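PDB 4P78: HicB3 antitoxin from Yersinia pestis, which probably neutralises its partner toxin HicA3 by forming a complex with it, as the antitoxin half of a toxin-antitoxin system. Local coordinates for residues I5-T10 against N29-I34. Numbering follows the deposited sequence.
Sequences IFIFKT and NTFADI
The Phe-31 ring meets Ile-7 at its edge: CD1 of Ile-7 lies close to the ring plane, 3.8 Å from CE1 of Phe-31, and the two side chains cross at about a right angle. The same ring stacks with Phe-14 and also meets Phe-81 of the second HicB3 subunit, so this aromatic group reaches into the interface between the copies. With chi1 at 71°, CG1 of Ile-7 is tucked over the backbone, and the extended chi2 (176°) stretches CD1 out to the ring edge, while CG2 packs 4.0 Å from CD1 of Ile-34, one helical turn on. Phe-26, on strand 25-28, packs on both isoleucines.

Polar groups at and just before the helix start hold its first turn. Thr-30 is the N-cap, its OG1 accepting from Asp-33 N at 3.0 Å, and Asp-33 OD2 accepts the backbone N-H of Asn-29 (Asn-29 N to Asp-33 OD2, 3.0 Å), nearly straight at 171° and on the anti side of the carboxylate. Asn-29 OD1 accepts a hydrogen bond from NH1 of Arg-46 on the HicA3 toxin chain. Helix 31-52 thus follows the third strand and packs on one face of the antiparallel sheet, consistent with the partial RNase H-like fold of HicB N-terminal domains.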
# COMPACT_ATOMS: atom_id res chain seq x y z
N ILE A 5 -1.08 4.65 -4.14
CA ILE A 5 -2.29 4.40 -4.93
C ILE A 5 -3.19 3.45 -4.15
O ILE A 5 -2.71 2.65 -3.35
CB ILE A 5 -1.97 3.79 -6.32
CG1 ILE A 5 -1.09 2.54 -6.18
CG2 ILE A 5 -1.29 4.84 -7.24
CD1 ILE A 5 -0.93 1.77 -7.49
N PHE A 6 -4.50 3.58 -4.34
CA PHE A 6 -5.46 2.64 -3.77
C PHE A 6 -5.91 1.75 -4.91
O PHE A 6 -6.36 2.27 -5.94
CB PHE A 6 -6.69 3.35 -3.16
CG PHE A 6 -6.42 4.06 -1.86
CD1 PHE A 6 -5.17 4.06 -1.28
CD2 PHE A 6 -7.45 4.73 -1.22
CE1 PHE A 6 -4.95 4.71 -0.08
CE2 PHE A 6 -7.24 5.38 -0.02
CZ PHE A 6 -5.99 5.37 0.54
N ILE A 7 -5.77 0.43 -4.78
CA ILE A 7 -6.23 -0.42 -5.85
C ILE A 7 -7.21 -1.50 -5.40
O ILE A 7 -7.23 -1.93 -4.24
CB ILE A 7 -5.06 -1.09 -6.61
CG1 ILE A 7 -4.38 -2.15 -5.77
CG2 ILE A 7 -4.05 -0.05 -7.08
CD1 ILE A 7 -3.30 -2.87 -6.52
N PHE A 8 -8.01 -1.95 -6.36
CA PHE A 8 -9.15 -2.82 -6.12
C PHE A 8 -9.17 -3.89 -7.19
O PHE A 8 -8.87 -3.61 -8.36
CB PHE A 8 -10.46 -2.02 -6.14
CG PHE A 8 -10.47 -0.88 -5.19
CD1 PHE A 8 -10.98 -1.03 -3.91
CD2 PHE A 8 -9.95 0.35 -5.56
CE1 PHE A 8 -10.99 0.04 -3.03
CE2 PHE A 8 -9.94 1.41 -4.67
CZ PHE A 8 -10.46 1.24 -3.40
N LYS A 9 -9.51 -5.11 -6.80
CA LYS A 9 -9.56 -6.22 -7.74
C LYS A 9 -10.72 -6.09 -8.74
O LYS A 9 -11.83 -5.75 -8.36
CB LYS A 9 -9.68 -7.54 -6.98
CG LYS A 9 -8.59 -8.52 -7.30
CD LYS A 9 -8.69 -8.98 -8.73
CE LYS A 9 -7.38 -9.58 -9.22
NZ LYS A 9 -7.43 -9.75 -10.71
N THR A 10 -10.44 -6.34 -10.02
CA THR A 10 -11.47 -6.41 -11.05
C THR A 10 -11.38 -7.78 -11.71
O THR A 10 -10.50 -8.58 -11.37
CB THR A 10 -11.31 -5.32 -12.14
OG1 THR A 10 -10.11 -5.57 -12.89
CG2 THR A 10 -11.25 -3.92 -11.54
N ASN A 29 -3.80 -4.91 -15.92
CA ASN A 29 -4.01 -6.35 -15.80
C ASN A 29 -3.02 -7.00 -14.85
O ASN A 29 -3.30 -8.04 -14.26
CB ASN A 29 -3.93 -7.01 -17.17
CG ASN A 29 -4.96 -6.46 -18.14
OD1 ASN A 29 -6.06 -6.09 -17.74
ND2 ASN A 29 -4.61 -6.41 -19.42
N THR A 30 -1.85 -6.39 -14.71
CA THR A 30 -0.81 -6.87 -13.80
C THR A 30 -0.33 -5.71 -12.97
O THR A 30 -0.64 -4.55 -13.28
CB THR A 30 0.39 -7.48 -14.55
OG1 THR A 30 1.09 -6.43 -15.24
CG2 THR A 30 -0.06 -8.54 -15.56
N PHE A 31 0.43 -6.00 -11.93
CA PHE A 31 0.91 -4.92 -11.09
C PHE A 31 1.84 -4.00 -11.90
O PHE A 31 1.79 -2.78 -11.75
CB PHE A 31 1.59 -5.48 -9.84
CG PHE A 31 0.62 -6.11 -8.85
CD1 PHE A 31 -0.31 -5.34 -8.17
CD2 PHE A 31 0.65 -7.48 -8.60
CE1 PHE A 31 -1.20 -5.92 -7.25
CE2 PHE A 31 -0.24 -8.06 -7.69
CZ PHE A 31 -1.16 -7.28 -7.02
N ALA A 32 2.66 -4.57 -12.77
CA ALA A 32 3.52 -3.76 -13.64
C ALA A 32 2.69 -2.92 -14.60
O ALA A 32 3.06 -1.79 -14.94
CB ALA A 32 4.49 -4.65 -14.41
N ASP A 33 1.58 -3.48 -15.06
CA ASP A 33 0.70 -2.78 -15.99
C ASP A 33 0.04 -1.59 -15.30
O ASP A 33 -0.03 -0.48 -15.86
CB ASP A 33 -0.37 -3.74 -16.54
CG ASP A 33 -1.04 -3.21 -17.79
OD1 ASP A 33 -0.41 -2.39 -18.50
OD2 ASP A 33 -2.18 -3.63 -18.08
N ILE A 34 -0.44 -1.80 -14.08
CA ILE A 34 -1.20 -0.76 -13.43
C ILE A 34 -0.28 0.36 -12.91
O ILE A 34 -0.70 1.51 -12.80
CB ILE A 34 -2.09 -1.32 -12.29
CG1 ILE A 34 -3.40 -0.50 -12.23
CG2 ILE A 34 -1.37 -1.33 -10.97
CD1 ILE A 34 -4.32 -0.80 -11.05